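Local coordinates for uncharacterized protein (Parabacteroides merdae, PDB 4R7F) that is of unknown function but carries a domain of the type 9 secretion system plug protein family and contains three immunoglobulin-like beta-sandwich domains, at residues Tyr248-Arg258 with Tyr291-Leu302. Residues are numbered along the deposited sequence; the frame is centred on the assembly and turned at random.
Sequences YYNVELMTDYR and YIVHFTLACDPL
Tyr-291 takes CB of Tyr-249 over the centre of one ring face, 3.5 Å from the centroid and 9° off the normal, a CH-pi contact, while CG2 of Val-251 meets the ring near its plane. The strands behind this contact, 248-253 and 290-298, are parallel neighbours in a mixed sheet of a beta-sandwich, as the alternating bonds from Ile-292 N to Tyr-249 O, Val-251 N to Ile-292 O and His-294 N to Val-251 O attest. The two tyrosine rings point the same way but are inclined by 43°, neither stacked nor edge-to-face. CD1 of Ile-292 lies over one face of the Tyr-248 ring, toward its rim. Farther along, CD1 of Leu-253 sits over one face of Phe-295, offset toward the rim and 3.7 Å from the ring centroid; an edge-to-face contact with Tyr-346 adds to the surroundings of that phenylalanine. Val-293, Leu-253 and Phe-295 all touch Met-227 of strand 225-228, which places them on the inward side of the sandwich.

On the sheet face of Asn-250 and Ile-292, His-294 presents its ring edge, which also meets O of Val-251: NE2 donates to OD1 of Asn-250 over 2.7 Å, nearly straight, into a lone pair in the carbonyl plane. The histidine CG, anti to its carbonyl carbon (chi1 -60°), lets the ring lean back along the strand toward the amide, whose plane is close to that of the ring. A bond this short and straight is consistent with a proton on NE2, and it helps hold the amide oxygen toward the ring.

Between Glu-252 and Asp-256 the register shifts by one residue. There a water donates to O of Leu-253 and O of His-294 and accepts from OG1 of Thr-296, bridging the two strands where direct pairing lapses; a second accepts from Thr-296 N. Pairing resumes at Asp-256, whose carboxylate is held by His-238, Tyr-346 and Tyr-348. Its backbone N donates to O of Thr-296 at 2.9 Å, and its O receives N of Ala-298, also at 2.9 Å.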
ATOM      1  N   TYR A 248      37.632 -12.810  -1.611  1.00 39.91           N
ATOM      2  CA  TYR A 248      36.169 -12.588  -1.672  1.00 34.44           C
ATOM      3  C   TYR A 248      35.380 -13.814  -2.059  1.00 35.88           C
ATOM      4  O   TYR A 248      35.797 -14.631  -2.908  1.00 32.03           O
ATOM      5  CB  TYR A 248      35.819 -11.543  -2.737  1.00 32.17           C
ATOM      6  CG  TYR A 248      36.367 -10.128  -2.562  1.00 32.01           C
ATOM      7  CD1 TYR A 248      36.013  -9.333  -1.467  1.00 40.62           C
ATOM      8  CD2 TYR A 248      37.188  -9.567  -3.535  1.00 30.84           C
ATOM      9  CE1 TYR A 248      36.487  -8.021  -1.343  1.00 42.67           C
ATOM     10  CE2 TYR A 248      37.665  -8.265  -3.416  1.00 39.94           C
ATOM     11  CZ  TYR A 248      37.323  -7.496  -2.324  1.00 41.24           C
ATOM     12  OH  TYR A 248      37.827  -6.216  -2.239  1.00 42.21           O
ATOM     13  N   TYR A 249      34.205 -13.927  -1.470  1.00 35.07           N
ATOM     14  CA  TYR A 249      33.186 -14.813  -2.043  1.00 40.43           C
ATOM     15  C   TYR A 249      32.593 -14.151  -3.272  1.00 32.83           C
ATOM     16  O   TYR A 249      32.478 -12.938  -3.324  1.00 38.40           O
ATOM     17  CB  TYR A 249      32.071 -15.103  -1.043  1.00 37.77           C
ATOM     18  CG  TYR A 249      32.508 -16.053   0.013  1.00 37.60           C
ATOM     19  CD1 TYR A 249      32.454 -17.423  -0.202  1.00 46.53           C
ATOM     20  CD2 TYR A 249      32.995 -15.591   1.230  1.00 43.12           C
ATOM     21  CE1 TYR A 249      32.865 -18.308   0.767  1.00 44.11           C
ATOM     22  CE2 TYR A 249      33.403 -16.476   2.210  1.00 42.55           C
ATOM     23  CZ  TYR A 249      33.345 -17.832   1.971  1.00 45.00           C
ATOM     24  OH  TYR A 249      33.750 -18.728   2.950  1.00 58.28           O
ATOM     25  N   ASN A 250      32.240 -14.967  -4.250  1.00 35.32           N
ATOM     26  CA  ASN A 250      31.715 -14.520  -5.524  1.00 38.00           C
ATOM     27  C   ASN A 250      30.360 -15.154  -5.732  1.00 40.72           C
ATOM     28  O   ASN A 250      30.216 -16.381  -5.709  1.00 35.95           O
ATOM     29  CB  ASN A 250      32.631 -14.937  -6.685  1.00 35.84           C
ATOM     30  CG  ASN A 250      33.842 -14.018  -6.844  1.00 36.36           C
ATOM     31  OD1 ASN A 250      33.902 -13.227  -7.769  1.00 39.93           O
ATOM     32  ND2 ASN A 250      34.814 -14.127  -5.937  1.00 43.53           N
ATOM     33  N   VAL A 251      29.373 -14.308  -5.941  1.00 31.44           N
ATOM     34  CA  VAL A 251      28.038 -14.756  -6.253  1.00 34.30           C
ATOM     35  C   VAL A 251      27.728 -14.693  -7.740  1.00 35.63           C
ATOM     36  O   VAL A 251      27.586 -13.604  -8.289  1.00 37.58           O
ATOM     37  CB  VAL A 251      27.013 -13.901  -5.541  1.00 29.31           C
ATOM     38  CG1 VAL A 251      25.622 -14.493  -5.771  1.00 39.23           C
ATOM     39  CG2 VAL A 251      27.368 -13.790  -4.062  1.00 32.76           C
ATOM     40  N   GLU A 252      27.596 -15.857  -8.380  1.00 38.20           N
ATOM     41  CA  GLU A 252      27.178 -15.912  -9.773  1.00 39.50           C
ATOM     42  C   GLU A 252      25.655 -15.919  -9.795  1.00 40.66           C
ATOM     43  O   GLU A 252      25.025 -16.871  -9.346  1.00 34.95           O
ATOM     44  CB  GLU A 252      27.752 -17.147 -10.483  1.00 42.08           C
ATOM     45  CG  GLU A 252      27.786 -17.029 -12.013  1.00 64.90           C
ATOM     46  CD  GLU A 252      27.594 -18.371 -12.738  1.00 75.37           C
ATOM     47  OE1 GLU A 252      27.660 -19.414 -12.063  1.00 67.37           O
ATOM     48  OE2 GLU A 252      27.372 -18.394 -13.978  1.00 63.32           O
ATOM     49  N   LEU A 253      25.061 -14.837 -10.290  1.00 40.12           N
ATOM     50  CA  LEU A 253      23.638 -14.773 -10.419  1.00 32.54           C
ATOM     51  C   LEU A 253      23.259 -15.560 -11.659  1.00 30.68           C
ATOM     52  O   LEU A 253      24.024 -15.652 -12.623  1.00 31.31           O
ATOM     53  CB  LEU A 253      23.145 -13.332 -10.584  1.00 32.24           C
ATOM     54  CG  LEU A 253      23.341 -12.335  -9.460  1.00 36.32           C
ATOM     55  CD1 LEU A 253      22.802 -10.943  -9.815  1.00 41.35           C
ATOM     56  CD2 LEU A 253      22.635 -12.839  -8.258  1.00 29.27           C
HETATM   57  N   MSE A 254      22.060 -16.118 -11.612  1.00 30.00           N
HETATM   58  CA  MSE A 254      21.446 -16.754 -12.754  1.00 32.94           C
HETATM   59  C   MSE A 254      21.335 -15.743 -13.850  1.00 33.45           C
HETATM   60  O   MSE A 254      21.303 -14.529 -13.610  1.00 30.72           O
HETATM   61  CB  MSE A 254      20.054 -17.235 -12.376  1.00 34.50           C
HETATM   62  CG  MSE A 254      20.118 -18.467 -11.455  1.00 35.76           C
HETATM   63 SE   MSE A 254      18.270 -18.966 -10.997  0.75 39.28          SE
HETATM   64  CE  MSE A 254      18.779 -20.577  -9.973  1.00 57.63           C
ATOM     65  N   THR A 255      21.305 -16.252 -15.069  1.00 31.60           N
ATOM     66  CA  THR A 255      21.325 -15.431 -16.254  1.00 35.11           C
ATOM     67  C   THR A 255      19.993 -14.712 -16.419  1.00 35.37           C
ATOM     68  O   THR A 255      18.930 -15.292 -16.205  1.00 30.26           O
ATOM     69  CB  THR A 255      21.678 -16.278 -17.483  1.00 33.48           C
ATOM     70  OG1 THR A 255      23.000 -16.777 -17.296  1.00 41.61           O
ATOM     71  CG2 THR A 255      21.652 -15.455 -18.773  1.00 36.93           C
ATOM     72  N   ASP A 256      20.081 -13.433 -16.755  1.00 30.84           N
ATOM     73  CA  ASP A 256      18.897 -12.629 -17.008  1.00 33.27           C
ATOM     74  C   ASP A 256      18.676 -12.515 -18.506  1.00 30.69           C
ATOM     75  O   ASP A 256      19.645 -12.532 -19.251  1.00 32.04           O
ATOM     76  CB  ASP A 256      19.061 -11.232 -16.392  1.00 29.32           C
ATOM     77  CG  ASP A 256      19.105 -11.255 -14.867  1.00 34.66           C
ATOM     78  OD1 ASP A 256      18.323 -12.032 -14.294  1.00 39.47           O
ATOM     79  OD2 ASP A 256      19.871 -10.460 -14.243  1.00 36.25           O
ATOM     80  N   TYR A 257      17.408 -12.361 -18.916  1.00 29.65           N
ATOM     81  CA  TYR A 257      17.028 -12.257 -20.314  1.00 32.51           C
ATOM     82  C   TYR A 257      16.093 -11.062 -20.458  1.00 36.77           C
ATOM     83  O   TYR A 257      15.500 -10.635 -19.483  1.00 32.24           O
ATOM     84  CB  TYR A 257      16.348 -13.567 -20.806  1.00 34.94           C
ATOM     85  CG  TYR A 257      17.219 -14.831 -20.647  1.00 30.99           C
ATOM     86  CD1 TYR A 257      17.206 -15.566 -19.464  1.00 36.84           C
ATOM     87  CD2 TYR A 257      18.056 -15.256 -21.666  1.00 37.01           C
ATOM     88  CE1 TYR A 257      18.010 -16.680 -19.297  1.00 37.50           C
ATOM     89  CE2 TYR A 257      18.855 -16.373 -21.526  1.00 36.93           C
ATOM     90  CZ  TYR A 257      18.826 -17.077 -20.335  1.00 40.30           C
ATOM     91  OH  TYR A 257      19.637 -18.156 -20.159  1.00 41.82           O
ATOM     92  N   ARG A 258      15.988 -10.519 -21.672  1.00 36.81           N
ATOM     93  CA  ARG A 258      14.986  -9.496 -21.981  1.00 39.19           C
ATOM     94  C   ARG A 258      13.600 -10.003 -21.606  1.00 37.02           C
ATOM     95  O   ARG A 258      13.303 -11.166 -21.771  1.00 35.93           O
ATOM     96  CB  ARG A 258      15.051  -9.072 -23.447  1.00 34.81           C
ATOM     97  CG  ARG A 258      16.350  -8.320 -23.734  1.00 45.84           C
ATOM     98  CD  ARG A 258      16.536  -7.836 -25.166  1.00 44.62           C
ATOM     99  NE  ARG A 258      15.551  -6.831 -25.560  1.00 60.46           N
ATOM    100  CZ  ARG A 258      15.575  -6.123 -26.695  1.00 56.12           C
ATOM    101  NH1 ARG A 258      16.551  -6.291 -27.579  1.00 51.99           N
ATOM    102  NH2 ARG A 258      14.623  -5.220 -26.943  1.00 41.19           N
ATOM    103  N   TYR A 291      30.421  -9.403  -0.876  1.00 32.75           N
ATOM    104  CA  TYR A 291      30.783 -10.406  -1.861  1.00 32.68           C
ATOM    105  C   TYR A 291      30.816  -9.718  -3.223  1.00 33.84           C
ATOM    106  O   TYR A 291      30.194  -8.678  -3.408  1.00 37.02           O
ATOM    107  CB  TYR A 291      29.765 -11.557  -1.879  1.00 35.31           C
ATOM    108  CG  TYR A 291      29.651 -12.411  -0.604  1.00 39.81           C
ATOM    109  CD1 TYR A 291      30.503 -12.239   0.499  1.00 39.65           C
ATOM    110  CD2 TYR A 291      28.683 -13.407  -0.509  1.00 36.51           C
ATOM    111  CE1 TYR A 291      30.377 -13.028   1.644  1.00 39.44           C
ATOM    112  CE2 TYR A 291      28.566 -14.202   0.625  1.00 40.66           C
ATOM    113  CZ  TYR A 291      29.415 -14.016   1.699  1.00 41.47           C
ATOM    114  OH  TYR A 291      29.280 -14.802   2.827  1.00 44.31           O
ATOM    115  N   ILE A 292      31.554 -10.280  -4.170  1.00 34.13           N
ATOM    116  CA  ILE A 292      31.503  -9.807  -5.542  1.00 34.94           C
ATOM    117  C   ILE A 292      30.291 -10.433  -6.186  1.00 39.79           C
ATOM    118  O   ILE A 292      30.231 -11.653  -6.316  1.00 31.95           O
ATOM    119  CB  ILE A 292      32.702 -10.251  -6.382  1.00 41.11           C
ATOM    120  CG1 ILE A 292      34.013  -9.781  -5.775  1.00 37.21           C
ATOM    121  CG2 ILE A 292      32.584  -9.706  -7.797  1.00 34.57           C
ATOM    122  CD1 ILE A 292      34.136  -8.289  -5.759  1.00 43.82           C
ATOM    123  N   VAL A 293      29.325  -9.619  -6.600  1.00 28.40           N
ATOM    124  CA  VAL A 293      28.163 -10.179  -7.288  1.00 27.45           C
ATOM    125  C   VAL A 293      28.261  -9.987  -8.793  1.00 26.03           C
ATOM    126  O   VAL A 293      28.547  -8.902  -9.248  1.00 28.63           O
ATOM    127  CB  VAL A 293      26.883  -9.587  -6.741  1.00 28.40           C
ATOM    128  CG1 VAL A 293      25.677 -10.222  -7.401  1.00 29.23           C
ATOM    129  CG2 VAL A 293      26.870  -9.758  -5.227  1.00 27.52           C
ATOM    130  N   HIS A 294      27.999 -11.065  -9.545  1.00 30.05           N
ATOM    131  CA  HIS A 294      28.148 -11.085 -10.979  1.00 31.09           C
ATOM    132  C   HIS A 294      26.802 -11.112 -11.653  1.00 31.32           C
ATOM    133  O   HIS A 294      26.033 -12.072 -11.482  1.00 29.73           O
ATOM    134  CB  HIS A 294      28.927 -12.311 -11.459  1.00 29.69           C
ATOM    135  CG  HIS A 294      30.303 -12.402 -10.906  1.00 28.37           C
ATOM    136  ND1 HIS A 294      31.416 -11.970 -11.594  1.00 32.72           N
ATOM    137  CD2 HIS A 294      30.753 -12.868  -9.720  1.00 31.98           C
ATOM    138  CE1 HIS A 294      32.487 -12.157 -10.853  1.00 27.92           C
ATOM    139  NE2 HIS A 294      32.111 -12.682  -9.705  1.00 32.74           N
ATOM    140  N   PHE A 295      26.551 -10.072 -12.449  1.00 28.57           N
ATOM    141  CA  PHE A 295      25.293  -9.934 -13.193  1.00 29.77           C
ATOM    142  C   PHE A 295      25.543 -10.268 -14.638  1.00 30.21           C
ATOM    143  O   PHE A 295      26.569  -9.860 -15.185  1.00 32.96           O
ATOM    144  CB  PHE A 295      24.781  -8.499 -13.154  1.00 33.12           C
ATOM    145  CG  PHE A 295      24.365  -8.025 -11.789  1.00 31.63           C
ATOM    146  CD1 PHE A 295      25.306  -7.622 -10.868  1.00 25.81           C
ATOM    147  CD2 PHE A 295      23.036  -7.918 -11.466  1.00 32.43           C
ATOM    148  CE1 PHE A 295      24.917  -7.148  -9.644  1.00 26.61           C
ATOM    149  CE2 PHE A 295      22.644  -7.459 -10.231  1.00 27.48           C
ATOM    150  CZ  PHE A 295      23.584  -7.067  -9.322  1.00 28.12           C
ATOM    151  N   THR A 296      24.578 -10.942 -15.254  1.00 26.71           N
ATOM    152  CA  THR A 296      24.666 -11.347 -16.637  1.00 30.56           C
ATOM    153  C   THR A 296      23.345 -11.109 -17.318  1.00 27.78           C
ATOM    154  O   THR A 296      22.328 -11.612 -16.838  1.00 33.93           O
ATOM    155  CB  THR A 296      25.011 -12.852 -16.744  1.00 34.53           C
ATOM    156  OG1 THR A 296      26.295 -13.082 -16.156  1.00 39.05           O
ATOM    157  CG2 THR A 296      25.091 -13.262 -18.164  1.00 37.59           C
ATOM    158  N   LEU A 297      23.349 -10.342 -18.418  1.00 28.19           N
ATOM    159  CA  LEU A 297      22.163 -10.169 -19.259  1.00 27.08           C
ATOM    160  C   LEU A 297      22.446 -10.682 -20.658  1.00 29.96           C
ATOM    161  O   LEU A 297      23.193 -10.070 -21.392  1.00 32.24           O
ATOM    162  CB  LEU A 297      21.715  -8.704 -19.302  1.00 29.21           C
ATOM    163  CG  LEU A 297      20.588  -8.351 -20.295  1.00 36.31           C
ATOM    164  CD1 LEU A 297      19.292  -9.067 -19.936  1.00 33.63           C
ATOM    165  CD2 LEU A 297      20.362  -6.854 -20.367  1.00 29.07           C
ATOM    166  N   ALA A 298      21.847 -11.819 -21.017  1.00 31.91           N
ATOM    167  CA  ALA A 298      22.107 -12.475 -22.309  1.00 33.07           C
ATOM    168  C   ALA A 298      21.175 -11.960 -23.393  1.00 31.64           C
ATOM    169  O   ALA A 298      20.026 -12.275 -23.404  1.00 30.08           O
ATOM    170  CB  ALA A 298      21.967 -13.986 -22.196  1.00 26.54           C
ATOM    171  N   CYS A 299      21.697 -11.146 -24.296  1.00 34.81           N
ATOM    172  CA  CYS A 299      20.964 -10.689 -25.442  1.00 33.21           C
ATOM    173  C   CYS A 299      22.003 -10.138 -26.337  1.00 37.25           C
ATOM    174  O   CYS A 299      23.180  -9.996 -25.924  1.00 35.90           O
ATOM    175  CB  CYS A 299      19.919  -9.638 -25.081  1.00 31.95           C
ATOM    176  SG  CYS A 299      20.550  -8.194 -24.233  1.00 36.73           S
ATOM    177  N   ASP A 300      21.591  -9.880 -27.570  1.00 30.78           N
ATOM    178  CA  ASP A 300      22.443  -9.211 -28.550  1.00 32.57           C
ATOM    179  C   ASP A 300      22.612  -7.804 -28.068  1.00 37.55           C
ATOM    180  O   ASP A 300      21.723  -7.320 -27.366  1.00 34.43           O
ATOM    181  CB  ASP A 300      21.731  -9.165 -29.895  1.00 37.94           C
ATOM    182  CG  ASP A 300      21.813 -10.493 -30.650  1.00 40.58           C
ATOM    183  OD1 ASP A 300      22.568 -11.429 -30.239  1.00 46.74           O
ATOM    184  OD2 ASP A 300      21.151 -10.565 -31.690  1.00 41.87           O
ATOM    185  N   PRO A 301      23.726  -7.135 -28.430  1.00 28.77           N
ATOM    186  CA  PRO A 301      23.845  -5.787 -27.909  1.00 32.17           C
ATOM    187  C   PRO A 301      22.817  -4.856 -28.559  1.00 35.95           C
ATOM    188  O   PRO A 301      22.550  -4.944 -29.763  1.00 36.05           O
ATOM    189  CB  PRO A 301      25.268  -5.387 -28.283  1.00 31.64           C
ATOM    190  CG  PRO A 301      25.499  -6.091 -29.587  1.00 31.35           C
ATOM    191  CD  PRO A 301      24.793  -7.437 -29.405  1.00 30.16           C
ATOM    192  N   LEU A 302      22.256  -3.972 -27.745  1.00 33.41           N
ATOM    193  CA  LEU A 302      21.314  -3.003 -28.208  1.00 32.29           C
ATOM    194  C   LEU A 302      22.045  -1.822 -28.819  1.00 35.46           C
ATOM    195  O   LEU A 302      22.918  -1.230 -28.186  1.00 37.22           O
ATOM    196  CB  LEU A 302      20.408  -2.517 -27.075  1.00 36.53           C
ATOM    197  CG  LEU A 302      19.301  -3.455 -26.606  1.00 35.58           C
ATOM    198  CD1 LEU A 302      19.904  -4.674 -25.953  1.00 45.96           C
ATOM    199  CD2 LEU A 302      18.435  -2.736 -25.574  1.00 43.67           C
TER
HETATM  200  O   HOH W   1      25.696 -13.776 -13.518  1.00 36.09           O
HETATM  201  O   HOH W   2      22.373 -11.838 -13.709  1.00 33.54           O
HETATM  202  O   HOH W   3      17.462 -11.840 -23.782  1.00 36.22           O
HETATM  203  O   HOH W   4      19.046  -7.646 -27.863  1.00 39.40           O